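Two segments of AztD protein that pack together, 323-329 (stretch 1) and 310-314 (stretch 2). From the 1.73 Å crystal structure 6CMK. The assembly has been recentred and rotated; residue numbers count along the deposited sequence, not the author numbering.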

ATOM      1  N   ASN B 323      -8.310 -15.581 -21.552  1.00 15.86           N
ATOM      2  CA  ASN B 323      -7.928 -14.491 -22.442  1.00 16.20           C
ATOM      3  C   ASN B 323      -7.256 -13.384 -21.643  1.00 18.05           C
ATOM      4  O   ASN B 323      -7.786 -12.934 -20.625  1.00 15.91           O
ATOM      5  CB  ASN B 323      -9.135 -13.930 -23.198  1.00 16.43           C
ATOM      6  CG  ASN B 323      -9.937 -15.000 -23.896  1.00 19.63           C
ATOM      7  OD1 ASN B 323      -9.734 -15.257 -25.079  1.00 21.46           O
ATOM      8  ND2 ASN B 323     -10.871 -15.619 -23.174  1.00 18.80           N
ATOM      9  N   GLN B 324      -6.092 -12.960 -22.109  1.00 16.39           N
ATOM     10  CA  GLN B 324      -5.337 -11.878 -21.492  1.00 17.79           C
ATOM     11  C   GLN B 324      -5.829 -10.546 -22.045  1.00 18.83           C
ATOM     12  O   GLN B 324      -5.838 -10.339 -23.264  1.00 20.47           O
ATOM     13  CB  GLN B 324      -3.849 -12.072 -21.775  1.00 16.75           C
ATOM     14  CG  GLN B 324      -2.946 -11.037 -21.145  1.00 20.24           C
ATOM     15  CD  GLN B 324      -1.511 -11.190 -21.611  1.00 26.53           C
ATOM     16  OE1 GLN B 324      -1.218 -11.092 -22.805  1.00 23.03           O
ATOM     17  NE2 GLN B 324      -0.615 -11.449 -20.675  1.00 25.27           N
ATOM     18  N   ILE B 325      -6.252  -9.649 -21.157  1.00 17.95           N
ATOM     19  CA  ILE B 325      -6.674  -8.306 -21.535  1.00 18.31           C
ATOM     20  C   ILE B 325      -5.532  -7.339 -21.267  1.00 16.41           C
ATOM     21  O   ILE B 325      -5.115  -7.163 -20.116  1.00 17.42           O
ATOM     22  CB  ILE B 325      -7.920  -7.856 -20.759  1.00 16.46           C
ATOM     23  CG1 ILE B 325      -9.051  -8.867 -20.914  1.00 21.25           C
ATOM     24  CG2 ILE B 325      -8.340  -6.464 -21.220  1.00 20.68           C
ATOM     25  CD1 ILE B 325      -9.435  -9.138 -22.351  1.00 35.19           C
ATOM     26  N   ASP B 326      -5.069  -6.676 -22.323  1.00 16.53           N
ATOM     27  CA  ASP B 326      -4.139  -5.550 -22.204  1.00 17.41           C
ATOM     28  C   ASP B 326      -4.994  -4.305 -22.026  1.00 17.03           C
ATOM     29  O   ASP B 326      -5.593  -3.804 -22.983  1.00 21.31           O
ATOM     30  CB  ASP B 326      -3.238  -5.461 -23.429  1.00 25.00           C
ATOM     31  CG  ASP B 326      -2.236  -4.325 -23.342  1.00 36.65           C
ATOM     32  OD1 ASP B 326      -2.490  -3.332 -22.625  1.00 27.74           O
ATOM     33  OD2 ASP B 326      -1.181  -4.429 -24.001  1.00 41.05           O
ATOM     34  N   VAL B 327      -5.065  -3.822 -20.787  1.00 19.57           N
ATOM     35  CA  VAL B 327      -6.021  -2.779 -20.431  1.00 18.59           C
ATOM     36  C   VAL B 327      -5.667  -1.457 -21.102  1.00 17.81           C
ATOM     37  O   VAL B 327      -6.551  -0.711 -21.537  1.00 23.45           O
ATOM     38  CB  VAL B 327      -6.095  -2.647 -18.897  1.00 19.31           C
ATOM     39  CG1 VAL B 327      -7.030  -1.535 -18.489  1.00 25.17           C
ATOM     40  CG2 VAL B 327      -6.568  -3.965 -18.293  1.00 16.19           C
ATOM     41  N   LEU B 328      -4.378  -1.143 -21.201  1.00 21.38           N
ATOM     42  CA  LEU B 328      -3.985   0.120 -21.822  1.00 25.89           C
ATOM     43  C   LEU B 328      -4.179   0.101 -23.334  1.00 24.47           C
ATOM     44  O   LEU B 328      -4.532   1.130 -23.919  1.00 27.53           O
ATOM     45  CB  LEU B 328      -2.539   0.444 -21.447  1.00 23.09           C
ATOM     46  CG  LEU B 328      -2.449   0.688 -19.932  1.00 34.66           C
ATOM     47  CD1 LEU B 328      -1.018   0.742 -19.427  1.00 37.96           C
ATOM     48  CD2 LEU B 328      -3.186   1.970 -19.549  1.00 32.90           C
ATOM     49  N   LYS B 329      -3.979  -1.042 -23.985  1.00 24.45           N
ATOM     50  CA  LYS B 329      -4.254  -1.115 -25.412  1.00 23.73           C
ATOM     51  C   LYS B 329      -5.729  -1.339 -25.713  1.00 25.56           C
ATOM     52  O   LYS B 329      -6.165  -1.089 -26.842  1.00 26.70           O
ATOM     53  CB  LYS B 329      -3.421  -2.223 -26.053  1.00 23.73           C
ATOM     54  CG  LYS B 329      -1.921  -1.988 -25.970  1.00 40.92           C
ATOM     55  CD  LYS B 329      -1.150  -3.025 -26.769  1.00 55.19           C
ATOM     56  CE  LYS B 329       0.224  -2.514 -27.165  1.00 70.79           C
ATOM     57  NZ  LYS B 329       0.943  -3.481 -28.038  1.00 81.69           N
TER
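Stretch 2 (310-314) AKFAY

In an antiparallel pair the backbone sets the register, and the register decides which side chains meet on each face. The pairing of residues 310-314 with 323-329 in AztD is a compact example. Stretch 2 enters as loop at Ala 310 and Lys 311 and becomes a strand from Phe 312 to Tyr 314; its partner is the strand 323-326. The N-to-C directions of the two strands make an angle of 148°, antiparallel with a marked twist, and their axes approach to 4.6 Å. As stretch 2 ascends from Lys 311 to Tyr 314, its neighbours therefore descend from Val 327 to Gln 324. The contact buries 476 Å², both sides summed.

Ala 310 leads into the pairing without touching stretch 1. Lys 311, with phi/psi of -77/-4, is not yet in strand conformation, but its carbonyl already serves the ladder: Val 327 N donates to Lys 311 O at 3.0 Å, with a nearly straight N-H...O angle of 166°. This bond lies just past the end of strand 323-326, where the chain turns to helical phi/psi values, so at this end the hydrogen bonding reaches one residue beyond each strand. The CA-to-CB bond of Lys 311 points sideways, and Lys 311 CB lies 4.3 Å from Leu 328 CD1.

At Phe 312 the backbone extends (-123/150) and faces Asp 326 in a non-hydrogen-bonded pair, CA to CA 5.1 Å. Such a pair lacks mutual N-H...O bonds, but here Phe 312 CA comes within 3.2 Å of Ile 325 O in a CA-H...O contact. The end of the side chain, with chi1 in the m well, comes nearer stretch 1. Gln 324 NE2 lies over one face of the ring, and Gln 324 CD is 3.7 Å from Phe 312 CE1; the extended t, t start of the glutamine side chain carries its amide there. Asp 326 CB is 4.2 Å from the same CE1.

Ala 313 forms the hydrogen-bonded pair with Ile 325, and both bonds of the narrow ring are present: Ala 313 N donates to Ile 325 O at 3.0 Å, and Ile 325 N to Ala 313 O at 2.8 Å. Their side chains project from the other face of the sheet, where Ala 313 CB meets Ile 325 CB and Val 327 CG2, each at 4.3 Å, in a small apolar cluster.

Tyr 314 returns to the face shared by Phe 312, Gln 324 and Asp 326. It pairs with Gln 324 without direct hydrogen bonds, CA to CA 4.9 Å, while Tyr 314 CA makes a CA-H...O contact of 3.3 Å with Asn 323 O. Its ring runs beside the glutamine, Tyr 314 CE1 lying 4.1 Å from Gln 324 CG. A water closes the arrangement, donating to Tyr 314 OH at 2.6 Å and accepting from Gln 324 NE2 at 2.8 Å, so that the amide nitrogen that lies over the Phe 312 ring is also linked, through the water, to the Tyr 314 hydroxyl.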

ATOM      1  N   ALA B 310      -0.251  -4.649 -13.194  1.00 15.71           N
ATOM      2  CA  ALA B 310      -1.409  -3.767 -13.271  1.00 13.94           C
ATOM      3  C   ALA B 310      -1.918  -3.532 -14.686  1.00 15.11           C
ATOM      4  O   ALA B 310      -3.065  -3.110 -14.843  1.00 18.07           O
ATOM      5  CB  ALA B 310      -1.075  -2.409 -12.646  1.00 26.55           C
ATOM      6  N   LYS B 311      -1.102  -3.745 -15.715  1.00 18.68           N
ATOM      7  CA  LYS B 311      -1.588  -3.488 -17.061  1.00 22.40           C
ATOM      8  C   LYS B 311      -2.510  -4.586 -17.588  1.00 19.71           C
ATOM      9  O   LYS B 311      -3.038  -4.433 -18.690  1.00 19.93           O
ATOM     10  CB  LYS B 311      -0.413  -3.310 -18.023  1.00 30.63           C
ATOM     11  CG  LYS B 311       0.458  -4.535 -18.203  1.00 63.94           C
ATOM     12  CD  LYS B 311       1.333  -4.434 -19.444  1.00 90.46           C
ATOM     13  CE  LYS B 311       2.205  -3.189 -19.454  1.00 97.74           C
ATOM     14  NZ  LYS B 311       2.211  -2.548 -20.793  1.00 99.38           N
ATOM     15  N   PHE B 312      -2.722  -5.668 -16.842  1.00 16.48           N
ATOM     16  CA  PHE B 312      -3.424  -6.833 -17.364  1.00 17.26           C
ATOM     17  C   PHE B 312      -4.637  -7.195 -16.516  1.00 14.48           C
ATOM     18  O   PHE B 312      -4.663  -6.977 -15.299  1.00 14.03           O
ATOM     19  CB  PHE B 312      -2.489  -8.040 -17.447  1.00 12.51           C
ATOM     20  CG  PHE B 312      -1.437  -7.905 -18.511  1.00 18.40           C
ATOM     21  CD1 PHE B 312      -1.800  -7.802 -19.839  1.00 17.20           C
ATOM     22  CD2 PHE B 312      -0.093  -7.869 -18.185  1.00 31.06           C
ATOM     23  CE1 PHE B 312      -0.849  -7.668 -20.828  1.00 26.46           C
ATOM     24  CE2 PHE B 312       0.869  -7.734 -19.170  1.00 28.19           C
ATOM     25  CZ  PHE B 312       0.488  -7.634 -20.493  1.00 35.16           C
ATOM     26  N   ALA B 313      -5.642  -7.761 -17.189  1.00 15.39           N
ATOM     27  CA  ALA B 313      -6.747  -8.465 -16.552  1.00 13.38           C
ATOM     28  C   ALA B 313      -6.986  -9.742 -17.347  1.00 15.23           C
ATOM     29  O   ALA B 313      -6.416  -9.940 -18.416  1.00 14.99           O
ATOM     30  CB  ALA B 313      -8.024  -7.624 -16.500  1.00 14.22           C
ATOM     31  N   TYR B 314      -7.822 -10.621 -16.816  1.00 12.57           N
ATOM     32  CA  TYR B 314      -8.094 -11.895 -17.475  1.00 13.67           C
ATOM     33  C   TYR B 314      -9.589 -12.152 -17.559  1.00 17.98           C
ATOM     34  O   TYR B 314     -10.327 -11.879 -16.618  1.00 13.18           O
ATOM     35  CB  TYR B 314      -7.418 -13.059 -16.735  1.00 13.55           C
ATOM     36  CG  TYR B 314      -5.973 -12.767 -16.514  1.00 13.48           C
ATOM     37  CD1 TYR B 314      -5.094 -12.718 -17.584  1.00 18.78           C
ATOM     38  CD2 TYR B 314      -5.498 -12.461 -15.254  1.00 15.32           C
ATOM     39  CE1 TYR B 314      -3.775 -12.394 -17.387  1.00 18.85           C
ATOM     40  CE2 TYR B 314      -4.187 -12.139 -15.049  1.00 15.31           C
ATOM     41  CZ  TYR B 314      -3.330 -12.115 -16.114  1.00 14.87           C
ATOM     42  OH  TYR B 314      -2.012 -11.780 -15.902  1.00 18.02           O
TER
HETATM   43  O   HOH W   1      -0.338 -11.832 -17.937  1.00 23.68           O